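Local coordinates for protein beta-1,4-mannanase (Cryptopygus antarcticus, PDB 4OOU) that hydrolyses internal beta-1,4-mannosidic linkages in mannans, galactomannans and glucomannans, releasing mainly short manno-oligosaccharides and little free mannose, at residues G56-N61 against I110-D115; N141-F146 against G210-M215; G286-N289 against P293-V296. All blocks are in the same frame, centred on the assembly; numbering follows the deposited sequence.

Contact 1: residues G56-N61 against I110-D115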
ATOM      1  N   GLY A  56       2.305   9.320 -21.911  1.00 41.37           N
ATOM      2  CA  GLY A  56       1.312   8.711 -22.755  1.00 40.41           C
ATOM      3  C   GLY A  56       1.291   7.210 -22.765  1.00 39.15           C
ATOM      4  O   GLY A  56       0.859   6.630 -23.754  1.00 42.15           O
ATOM      5  N   GLN A  57       1.728   6.575 -21.680  1.00 39.10           N
ATOM      6  CA  GLN A  57       1.888   5.097 -21.672  1.00 39.44           C
ATOM      7  C   GLN A  57       0.609   4.390 -21.258  1.00 37.28           C
ATOM      8  O   GLN A  57       0.474   3.185 -21.405  1.00 36.43           O
ATOM      9  CB  GLN A  57       3.038   4.661 -20.742  1.00 36.74           C
ATOM     10  CG  GLN A  57       4.414   5.157 -21.155  1.00 34.73           C
ATOM     11  CD  GLN A  57       4.878   4.620 -22.485  1.00 34.02           C
ATOM     12  OE1 GLN A  57       4.545   3.496 -22.884  1.00 34.47           O
ATOM     13  NE2 GLN A  57       5.680   5.409 -23.178  1.00 32.56           N
ATOM     14  N   TYR A  58      -0.331   5.160 -20.735  1.00 41.18           N
ATOM     15  CA  TYR A  58      -1.594   4.625 -20.265  1.00 40.69           C
ATOM     16  C   TYR A  58      -2.493   4.168 -21.397  1.00 40.18           C
ATOM     17  O   TYR A  58      -3.326   3.273 -21.190  1.00 46.08           O
ATOM     18  CB  TYR A  58      -2.284   5.687 -19.446  1.00 41.43           C
ATOM     19  CG  TYR A  58      -3.588   5.291 -18.806  1.00 43.43           C
ATOM     20  CD1 TYR A  58      -3.616   4.608 -17.601  1.00 45.19           C
ATOM     21  CD2 TYR A  58      -4.794   5.645 -19.365  1.00 42.09           C
ATOM     22  CE1 TYR A  58      -4.816   4.276 -16.987  1.00 41.78           C
ATOM     23  CE2 TYR A  58      -5.986   5.305 -18.758  1.00 42.92           C
ATOM     24  CZ  TYR A  58      -5.993   4.622 -17.564  1.00 41.48           C
ATOM     25  OH  TYR A  58      -7.186   4.293 -16.942  1.00 42.73           O
ATOM     26  N   ALA A  59      -2.349   4.771 -22.577  1.00 38.07           N
ATOM     27  CA  ALA A  59      -3.113   4.329 -23.771  1.00 38.87           C
ATOM     28  C   ALA A  59      -2.854   2.859 -24.097  1.00 38.95           C
ATOM     29  O   ALA A  59      -3.705   2.180 -24.653  1.00 41.38           O
ATOM     30  CB  ALA A  59      -2.807   5.197 -24.989  1.00 36.08           C
ATOM     31  N   SER A  60      -1.685   2.366 -23.727  1.00 40.29           N
ATOM     32  CA  SER A  60      -1.326   0.987 -24.020  1.00 42.20           C
ATOM     33  C   SER A  60      -1.734   0.085 -22.877  1.00 42.36           C
ATOM     34  O   SER A  60      -2.334  -0.984 -23.045  1.00 41.61           O
ATOM     35  CB  SER A  60       0.180   0.905 -24.179  1.00 44.69           C
ATOM     36  OG  SER A  60       0.566  -0.444 -24.095  1.00 50.00           O
ATOM     37  N   ASN A  61      -1.400   0.552 -21.688  1.00 42.57           N
ATOM     38  CA  ASN A  61      -1.587  -0.212 -20.458  1.00 41.31           C
ATOM     39  C   ASN A  61      -3.044  -0.247 -19.926  1.00 40.72           C
ATOM     40  O   ASN A  61      -3.518  -1.298 -19.501  1.00 41.95           O
ATOM     41  CB  ASN A  61      -0.578   0.323 -19.404  1.00 38.32           C
ATOM     42  CG  ASN A  61       0.867  -0.024 -19.759  1.00 33.38           C
ATOM     43  OD1 ASN A  61       1.183  -1.175 -19.928  1.00 29.88           O
ATOM     44  ND2 ASN A  61       1.723   0.965 -19.892  1.00 32.93           N
ATOM     45  N   ILE A 110      -1.550  12.719 -14.148  1.00 42.44           N
ATOM     46  CA  ILE A 110      -2.751  13.012 -13.371  1.00 40.40           C
ATOM     47  C   ILE A 110      -3.991  12.587 -14.155  1.00 36.91           C
ATOM     48  O   ILE A 110      -4.834  11.887 -13.625  1.00 32.98           O
ATOM     49  CB  ILE A 110      -2.798  14.482 -12.882  1.00 44.41           C
ATOM     50  CG1 ILE A 110      -1.621  14.745 -11.930  1.00 46.34           C
ATOM     51  CG2 ILE A 110      -4.077  14.780 -12.116  1.00 43.65           C
ATOM     52  CD1 ILE A 110      -1.534  16.170 -11.429  1.00 47.69           C
ATOM     53  N   ASN A 111      -4.086  12.929 -15.432  1.00 37.65           N
ATOM     54  CA  ASN A 111      -5.217  12.410 -16.223  1.00 39.48           C
ATOM     55  C   ASN A 111      -5.235  10.880 -16.313  1.00 38.81           C
ATOM     56  O   ASN A 111      -6.293  10.250 -16.189  1.00 35.61           O
ATOM     57  CB  ASN A 111      -5.230  12.991 -17.639  1.00 39.56           C
ATOM     58  CG  ASN A 111      -5.260  14.493 -17.643  1.00 42.61           C
ATOM     59  OD1 ASN A 111      -5.933  15.144 -16.810  1.00 45.82           O
ATOM     60  ND2 ASN A 111      -4.516  15.069 -18.571  1.00 42.15           N
ATOM     61  N   ASP A 112      -4.071  10.276 -16.534  1.00 40.23           N
ATOM     62  CA  ASP A 112      -4.009   8.807 -16.596  1.00 40.83           C
ATOM     63  C   ASP A 112      -4.543   8.161 -15.344  1.00 36.41           C
ATOM     64  O   ASP A 112      -5.350   7.241 -15.424  1.00 33.12           O
ATOM     65  CB  ASP A 112      -2.586   8.342 -16.856  1.00 44.84           C
ATOM     66  CG  ASP A 112      -2.157   8.599 -18.258  1.00 44.80           C
ATOM     67  OD1 ASP A 112      -3.015   9.028 -19.069  1.00 47.60           O
ATOM     68  OD2 ASP A 112      -0.974   8.368 -18.548  1.00 43.15           O
ATOM     69  N   LEU A 113      -4.118   8.657 -14.187  1.00 35.38           N
ATOM     70  CA  LEU A 113      -4.679   8.173 -12.928  1.00 37.73           C
ATOM     71  C   LEU A 113      -6.200   8.512 -12.822  1.00 36.77           C
ATOM     72  O   LEU A 113      -7.041   7.651 -12.492  1.00 36.27           O
ATOM     73  CB  LEU A 113      -3.870   8.707 -11.728  1.00 38.36           C
ATOM     74  CG  LEU A 113      -2.392   8.222 -11.636  1.00 40.14           C
ATOM     75  CD1 LEU A 113      -1.574   9.108 -10.707  1.00 42.07           C
ATOM     76  CD2 LEU A 113      -2.200   6.775 -11.200  1.00 37.61           C
ATOM     77  N   SER A 114      -6.538   9.767 -13.109  1.00 38.82           N
ATOM     78  CA  SER A 114      -7.937  10.271 -13.107  1.00 34.27           C
ATOM     79  C   SER A 114      -8.801   9.279 -13.900  1.00 32.92           C
ATOM     80  O   SER A 114      -9.796   8.761 -13.394  1.00 31.56           O
ATOM     81  CB  SER A 114      -7.944  11.687 -13.722  1.00 35.86           C
ATOM     82  OG  SER A 114      -8.923  12.567 -13.176  1.00 35.79           O
ATOM     83  N   ASP A 115      -8.375   8.936 -15.114  1.00 32.54           N
ATOM     84  CA  ASP A 115      -9.143   7.983 -15.922  1.00 34.87           C
ATOM     85  C   ASP A 115      -9.387   6.667 -15.191  1.00 35.41           C
ATOM     86  O   ASP A 115     -10.507   6.143 -15.160  1.00 33.81           O
ATOM     87  CB  ASP A 115      -8.444   7.674 -17.252  1.00 34.74           C
ATOM     88  CG  ASP A 115      -9.352   6.928 -18.234  1.00 34.81           C
ATOM     89  OD1 ASP A 115     -10.174   7.561 -18.911  1.00 34.12           O
ATOM     90  OD2 ASP A 115      -9.242   5.702 -18.335  1.00 36.00           O
TER
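With CG turned opposite the backbone N (chi1 -177°), Tyr58 throws its ring from the first turn of helix 58-74 against helix 109-122, where Asp115, its CG likewise opposite its own backbone N, brings its carboxylate to the phenol end. There Tyr58 OH donates to Asp115 OD2 at 2.9 Å. The acceptor uses its anti lone pair, and the oxygen sits at the edge of the ring, near the ring plane; the carboxylate itself is turned 76° from that plane. Lys66 forms a salt bridge to the same OD2, so this one oxygen takes a hydroxyl and a cation together. Closer to the backbone, the Asp112 carboxylate lies alongside the root of the tyrosine, only 20° from parallel with its ring, and Asp112 OD2 accepts from Gly54 N. The carbonyl O of Asp112 stands over one ring face towards its rim, 3.4 Å from Tyr58 CE1. A phenylalanine here would lack the hydroxyl, and Asp115 OD2 would probably lose one of its two partners, with the ring end no longer tied to helix 109-122. The contact joins two successive outer helices of the TIM barrel, those on either side of strand 79-86 in the chain, away from the substrate sites.

Contact 2: residues N141-F146 against G210-M215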
ATOM      1  N   ASN A 141      18.150   9.306  -8.396  1.00 38.24           N
ATOM      2  CA  ASN A 141      17.331  10.480  -8.154  1.00 40.27           C
ATOM      3  C   ASN A 141      16.298  10.230  -7.055  1.00 39.87           C
ATOM      4  O   ASN A 141      16.128  11.072  -6.165  1.00 38.32           O
ATOM      5  CB  ASN A 141      16.645  10.968  -9.443  1.00 38.83           C
ATOM      6  CG  ASN A 141      17.578  11.773 -10.348  1.00 37.18           C
ATOM      7  OD1 ASN A 141      18.436  12.551  -9.892  1.00 35.58           O
ATOM      8  ND2 ASN A 141      17.379  11.618 -11.648  1.00 35.45           N
ATOM      9  N   VAL A 142      15.645   9.069  -7.087  1.00 42.09           N
ATOM     10  CA  VAL A 142      14.753   8.699  -5.978  1.00 43.11           C
ATOM     11  C   VAL A 142      15.549   8.478  -4.682  1.00 46.81           C
ATOM     12  O   VAL A 142      15.174   8.979  -3.601  1.00 46.91           O
ATOM     13  CB  VAL A 142      13.919   7.439  -6.276  1.00 42.98           C
ATOM     14  CG1 VAL A 142      12.972   7.139  -5.101  1.00 42.35           C
ATOM     15  CG2 VAL A 142      13.140   7.614  -7.570  1.00 41.11           C
ATOM     16  N   GLN A 143      16.649   7.728  -4.793  1.00 46.33           N
ATOM     17  CA  GLN A 143      17.498   7.474  -3.637  1.00 43.87           C
ATOM     18  C   GLN A 143      17.823   8.781  -2.916  1.00 48.01           C
ATOM     19  O   GLN A 143      17.756   8.843  -1.694  1.00 49.32           O
ATOM     20  CB  GLN A 143      18.765   6.769  -4.053  1.00 40.28           C
ATOM     21  CG  GLN A 143      18.521   5.333  -4.453  1.00 38.83           C
ATOM     22  CD  GLN A 143      19.705   4.715  -5.149  1.00 36.37           C
ATOM     23  OE1 GLN A 143      20.816   5.166  -4.993  1.00 34.33           O
ATOM     24  NE2 GLN A 143      19.459   3.675  -5.941  1.00 36.74           N
ATOM     25  N   ASN A 144      18.132   9.835  -3.665  1.00 47.42           N
ATOM     26  CA  ASN A 144      18.485  11.104  -3.038  1.00 49.84           C
ATOM     27  C   ASN A 144      17.298  11.832  -2.414  1.00 46.60           C
ATOM     28  O   ASN A 144      17.495  12.742  -1.632  1.00 40.47           O
ATOM     29  CB  ASN A 144      19.217  12.036  -4.018  1.00 55.72           C
ATOM     30  CG  ASN A 144      20.592  11.495  -4.453  1.00 57.43           C
ATOM     31  OD1 ASN A 144      20.965  11.643  -5.621  1.00 54.27           O
ATOM     32  ND2 ASN A 144      21.342  10.866  -3.522  1.00 52.39           N
ATOM     33  N   LEU A 145      16.072  11.435  -2.745  1.00 46.60           N
ATOM     34  CA  LEU A 145      14.904  11.981  -2.049  1.00 46.70           C
ATOM     35  C   LEU A 145      14.936  11.647  -0.546  1.00 42.92           C
ATOM     36  O   LEU A 145      14.443  12.415   0.276  1.00 40.88           O
ATOM     37  CB  LEU A 145      13.604  11.485  -2.693  1.00 47.74           C
ATOM     38  CG  LEU A 145      12.934  12.350  -3.773  1.00 51.93           C
ATOM     39  CD1 LEU A 145      13.884  13.232  -4.580  1.00 52.08           C
ATOM     40  CD2 LEU A 145      12.118  11.456  -4.699  1.00 52.22           C
ATOM     41  N   PHE A 146      15.515  10.502  -0.201  1.00 40.67           N
ATOM     42  CA  PHE A 146      15.726  10.123   1.200  1.00 41.91           C
ATOM     43  C   PHE A 146      16.724  10.982   1.960  1.00 43.92           C
ATOM     44  O   PHE A 146      16.629  11.076   3.173  1.00 45.89           O
ATOM     45  CB  PHE A 146      16.162   8.669   1.298  1.00 42.84           C
ATOM     46  CG  PHE A 146      15.065   7.725   0.998  1.00 45.62           C
ATOM     47  CD1 PHE A 146      14.853   7.284  -0.282  1.00 47.65           C
ATOM     48  CD2 PHE A 146      14.176   7.362   1.982  1.00 49.26           C
ATOM     49  CE1 PHE A 146      13.799   6.438  -0.570  1.00 50.58           C
ATOM     50  CE2 PHE A 146      13.122   6.510   1.710  1.00 49.38           C
ATOM     51  CZ  PHE A 146      12.936   6.042   0.430  1.00 50.79           C
ATOM     52  N   GLY A 210      19.792  -4.069  -1.325  1.00 36.82           N
ATOM     53  CA  GLY A 210      20.945  -3.241  -1.085  1.00 38.23           C
ATOM     54  C   GLY A 210      20.649  -2.338   0.110  1.00 42.30           C
ATOM     55  O   GLY A 210      19.525  -1.844   0.272  1.00 43.40           O
ATOM     56  N   LYS A 211      21.670  -2.106   0.929  1.00 42.53           N
ATOM     57  CA  LYS A 211      21.489  -1.449   2.199  1.00 46.45           C
ATOM     58  C   LYS A 211      21.739   0.037   2.055  1.00 49.96           C
ATOM     59  O   LYS A 211      22.822   0.506   2.358  1.00 51.82           O
ATOM     60  CB  LYS A 211      22.400  -2.096   3.254  1.00 47.46           C
ATOM     61  CG  LYS A 211      21.855  -3.440   3.763  1.00 46.06           C
ATOM     62  CD  LYS A 211      22.935  -4.482   4.085  1.00 46.60           C
ATOM     63  CE  LYS A 211      22.461  -5.460   5.159  1.00 46.66           C
ATOM     64  NZ  LYS A 211      23.514  -6.322   5.752  1.00 45.03           N
ATOM     65  N   LYS A 212      20.707   0.770   1.627  1.00 49.38           N
ATOM     66  CA  LYS A 212      20.837   2.194   1.246  1.00 49.77           C
ATOM     67  C   LYS A 212      20.465   3.215   2.317  1.00 48.17           C
ATOM     68  O   LYS A 212      21.139   4.221   2.471  1.00 49.92           O
ATOM     69  CB  LYS A 212      19.981   2.484  -0.006  1.00 47.77           C
ATOM     70  CG  LYS A 212      20.189   1.468  -1.123  1.00 47.00           C
ATOM     71  CD  LYS A 212      19.428   1.836  -2.383  1.00 45.57           C
ATOM     72  CE  LYS A 212      19.511   0.715  -3.422  1.00 47.04           C
ATOM     73  NZ  LYS A 212      20.867   0.580  -4.030  1.00 46.85           N
ATOM     74  N   PHE A 213      19.371   2.973   3.024  1.00 49.89           N
ATOM     75  CA  PHE A 213      18.788   3.970   3.907  1.00 51.49           C
ATOM     76  C   PHE A 213      18.717   3.500   5.369  1.00 54.84           C
ATOM     77  O   PHE A 213      18.246   2.399   5.656  1.00 51.32           O
ATOM     78  CB  PHE A 213      17.361   4.288   3.472  1.00 52.56           C
ATOM     79  CG  PHE A 213      17.179   4.433   1.984  1.00 53.24           C
ATOM     80  CD1 PHE A 213      17.741   5.500   1.307  1.00 49.62           C
ATOM     81  CD2 PHE A 213      16.403   3.524   1.273  1.00 51.33           C
ATOM     82  CE1 PHE A 213      17.562   5.637  -0.046  1.00 48.54           C
ATOM     83  CE2 PHE A 213      16.224   3.670  -0.089  1.00 52.44           C
ATOM     84  CZ  PHE A 213      16.808   4.724  -0.750  1.00 46.11           C
ATOM     85  N   PRO A 214      19.150   4.349   6.310  1.00 52.32           N
ATOM     86  CA  PRO A 214      18.860   4.052   7.692  1.00 51.93           C
ATOM     87  C   PRO A 214      17.393   4.353   8.042  1.00 54.78           C
ATOM     88  O   PRO A 214      16.765   5.288   7.483  1.00 50.64           O
ATOM     89  CB  PRO A 214      19.803   4.986   8.453  1.00 54.51           C
ATOM     90  CG  PRO A 214      20.821   5.419   7.458  1.00 53.61           C
ATOM     91  CD  PRO A 214      20.065   5.488   6.182  1.00 54.47           C
ATOM     92  N   MET A 215      16.854   3.565   8.970  1.00 50.08           N
ATOM     93  CA  MET A 215      15.474   3.739   9.368  1.00 46.16           C
ATOM     94  C   MET A 215      15.153   5.200   9.555  1.00 47.22           C
ATOM     95  O   MET A 215      14.064   5.641   9.189  1.00 47.33           O
ATOM     96  CB  MET A 215      15.184   3.006  10.656  1.00 45.54           C
ATOM     97  CG  MET A 215      13.706   2.823  10.911  1.00 43.99           C
ATOM     98  SD  MET A 215      13.059   1.509   9.890  1.00 45.52           S
ATOM     99  CE  MET A 215      11.665   2.406   9.235  1.00 47.16           C
TER
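Phe146 and Phe213 lie face to face, planes inclined by 29°, in a tilted stack whose exact spacing is uncertain. Phe213 is sandwiched: Phe146 takes one face, displaced towards the rim, while CB of its own neighbour Lys212 sits over the centre of the other. Phe146 CG lies opposite its carbonyl carbon (chi1 -72°), which sends the ring towards Phe213. The Gln143 carbonyl lies at the edge of both rings, with Gln143 O 3.6 Å from Phe213 CE1; that oxygen also accepts from Phe146 N, tying Phe146 back to helix 140-145. Beside the stack, the extended Gln143 side chain crosses Phe213 at about a right angle, CG standing 4.1 Å from Phe213 CZ. Its amide then meets the Lys212 chain, Gln143 CD being 4.0 Å from Lys212 CD. Backbone bonds to Thr185 and Gln187 fix Phe213; Thr221 packs on the Phe146 side chain and Ile218 on that of Phe213. Asn144, which binds substrate, is in segment 141-146, and the Phe213 side chain comes within about 4 Å of that of substrate-binding Trp147. Ring stacking and van der Waals packing hold the contact next to these glycan-binding residues, the Gln143 amide being bonded through NE2 to Gln137 O and not across it.

Contact 3: residues G286-N289 against P293-V296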
ATOM      1  N   GLY A 286       7.337 -23.658   2.330  1.00 57.47           N
ATOM      2  CA  GLY A 286       6.054 -24.106   2.866  1.00 53.33           C
ATOM      3  C   GLY A 286       5.796 -23.821   4.349  1.00 50.40           C
ATOM      4  O   GLY A 286       4.871 -24.408   4.922  1.00 50.56           O
ATOM      5  N   LYS A 287       6.576 -22.942   4.988  1.00 44.05           N
ATOM      6  CA  LYS A 287       6.349 -22.637   6.405  1.00 44.43           C
ATOM      7  C   LYS A 287       6.283 -21.153   6.673  1.00 41.74           C
ATOM      8  O   LYS A 287       7.196 -20.422   6.348  1.00 39.20           O
ATOM      9  CB  LYS A 287       7.417 -23.274   7.284  1.00 50.19           C
ATOM     10  N   TRP A 288       5.166 -20.712   7.240  1.00 42.88           N
ATOM     11  CA  TRP A 288       5.004 -19.342   7.704  1.00 43.60           C
ATOM     12  C   TRP A 288       6.044 -18.963   8.775  1.00 44.40           C
ATOM     13  O   TRP A 288       6.562 -19.810   9.477  1.00 43.23           O
ATOM     14  CB  TRP A 288       3.619 -19.154   8.343  1.00 43.54           C
ATOM     15  CG  TRP A 288       2.430 -19.286   7.452  1.00 45.83           C
ATOM     16  CD1 TRP A 288       1.420 -20.184   7.586  1.00 49.22           C
ATOM     17  CD2 TRP A 288       2.086 -18.471   6.329  1.00 48.48           C
ATOM     18  NE1 TRP A 288       0.470 -19.998   6.603  1.00 48.91           N
ATOM     19  CE2 TRP A 288       0.858 -18.953   5.820  1.00 48.70           C
ATOM     20  CE3 TRP A 288       2.687 -17.379   5.709  1.00 49.14           C
ATOM     21  CZ2 TRP A 288       0.237 -18.396   4.722  1.00 49.21           C
ATOM     22  CZ3 TRP A 288       2.065 -16.832   4.612  1.00 52.51           C
ATOM     23  CH2 TRP A 288       0.856 -17.342   4.127  1.00 50.52           C
ATOM     24  N   ASN A 289       6.324 -17.675   8.920  1.00 45.46           N
ATOM     25  CA  ASN A 289       6.948 -17.174  10.156  1.00 45.47           C
ATOM     26  C   ASN A 289       6.107 -17.515  11.419  1.00 46.69           C
ATOM     27  O   ASN A 289       4.914 -17.725  11.336  1.00 42.62           O
ATOM     28  CB  ASN A 289       7.160 -15.656  10.075  1.00 43.30           C
ATOM     29  CG  ASN A 289       8.169 -15.239   9.016  1.00 40.35           C
ATOM     30  OD1 ASN A 289       8.865 -16.058   8.389  1.00 39.30           O
ATOM     31  ND2 ASN A 289       8.255 -13.943   8.819  1.00 38.04           N
ATOM     32  N   PRO A 293       0.781 -13.392   9.969  1.00 35.59           N
ATOM     33  CA  PRO A 293      -0.645 -13.085  10.091  1.00 39.51           C
ATOM     34  C   PRO A 293      -1.636 -14.255  10.032  1.00 42.99           C
ATOM     35  O   PRO A 293      -2.631 -14.230  10.773  1.00 43.61           O
ATOM     36  CB  PRO A 293      -0.887 -12.143   8.911  1.00 36.68           C
ATOM     37  CG  PRO A 293       0.372 -11.402   8.834  1.00 37.78           C
ATOM     38  CD  PRO A 293       1.463 -12.413   9.126  1.00 36.45           C
ATOM     39  N   PHE A 294      -1.384 -15.238   9.149  1.00 43.27           N
ATOM     40  CA  PHE A 294      -2.260 -16.401   9.011  1.00 41.64           C
ATOM     41  C   PHE A 294      -1.911 -17.444  10.060  1.00 41.82           C
ATOM     42  O   PHE A 294      -2.599 -18.453  10.162  1.00 42.58           O
ATOM     43  CB  PHE A 294      -2.226 -17.008   7.597  1.00 42.60           C
ATOM     44  CG  PHE A 294      -2.850 -16.129   6.549  1.00 40.24           C
ATOM     45  CD1 PHE A 294      -4.217 -15.943   6.513  1.00 41.95           C
ATOM     46  CD2 PHE A 294      -2.062 -15.453   5.608  1.00 41.97           C
ATOM     47  CE1 PHE A 294      -4.797 -15.094   5.555  1.00 42.22           C
ATOM     48  CE2 PHE A 294      -2.631 -14.604   4.656  1.00 42.08           C
ATOM     49  CZ  PHE A 294      -4.006 -14.423   4.626  1.00 39.01           C
ATOM     50  N   LYS A 295      -0.885 -17.181  10.870  1.00 42.12           N
ATOM     51  CA  LYS A 295      -0.631 -17.990  12.074  1.00 44.44           C
ATOM     52  C   LYS A 295      -1.393 -17.486  13.293  1.00 46.20           C
ATOM     53  O   LYS A 295      -1.520 -18.193  14.268  1.00 46.35           O
ATOM     54  CB  LYS A 295       0.865 -18.044  12.398  1.00 44.20           C
ATOM     55  CG  LYS A 295       1.610 -19.134  11.658  1.00 46.16           C
ATOM     56  CD  LYS A 295       1.254 -20.507  12.234  1.00 52.21           C
ATOM     57  CE  LYS A 295       2.339 -21.560  12.027  1.00 58.02           C
ATOM     58  NZ  LYS A 295       3.523 -21.301  12.892  1.00 64.44           N
ATOM     59  N   VAL A 296      -1.947 -16.287  13.225  1.00 48.79           N
ATOM     60  CA  VAL A 296      -2.217 -15.543  14.433  1.00 49.27           C
ATOM     61  C   VAL A 296      -3.496 -14.667  14.296  1.00 48.61           C
ATOM     62  O   VAL A 296      -4.249 -14.824  13.348  1.00 52.16           O
ATOM     63  CB  VAL A 296      -0.914 -14.773  14.738  1.00 53.00           C
ATOM     64  CG1 VAL A 296      -0.991 -13.305  14.333  1.00 53.95           C
ATOM     65  CG2 VAL A 296      -0.509 -14.946  16.186  1.00 55.85           C
TER
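Aromatic packing comes first: the indole of Trp288 and the ring of Phe294 meet obliquely, with the indole six-membered ring centroid 5.6 Å from the Phe294 centroid and the planes 35° apart. Trp288 CH2 approaches Phe294 CD2 at 3.8 Å, while Phe294 CB lies over one indole face, towards the rim and 4.0 Å from Trp288 CZ2. Beyond this pair, Phe294 also meets Phe313 edge-to-face and packs against Leu326 and Ala330 of helix 323-332. Aliphatic contact follows at Lys295, where chi1 (-86°) sets Lys295 CG 3.9 Å from Trp288 CB and the bend at chi2 turns the rest of the chain onward. Lys295 CG also makes a van der Waals contact with the carbonyl oxygen of Asn289, at 3.6 Å from Asn289 O. The polar groups of these side chains find partners outside the two segments: Trp288 NE1 is hydrogen-bonded to Glu321 OE1, which probably limits rotation of the indole, and Asn289 ND2 to Glu245 OE2. Within 293-296, Val296 N donates to Pro293 O at 3.3 Å, closing a tight bend. Both segments belong to the loop after barrel strand 277-281; it folds back on itself here beside the substrate cleft of the TIM barrel, the Asn289 side chain about 4 Å from that of substrate-binding His284.

How the contacts relate
The three contacts follow one another along the chain without interleaving, and none touches another. Contact 1 and contact 2 have centres about 28 Å apart, contacts 2 and 3 about 30 Å, and contacts 1 and 3 about 38 Å, these last two on opposite sides of the chain's centre. All lie on or between elements that surround the same barrel sheet: contact 1 joins helices 58-74 and 109-122 in its outer layer, contact 2 joins helix 140-145 to the loop before helix 215-232, and contact 3 folds up the loop between strands 277-281 and 308-313. Contacts 2 and 3 thus border substrate-binding residues from separate loops of this monomer, whereas contact 1 belongs to the barrel's scaffold.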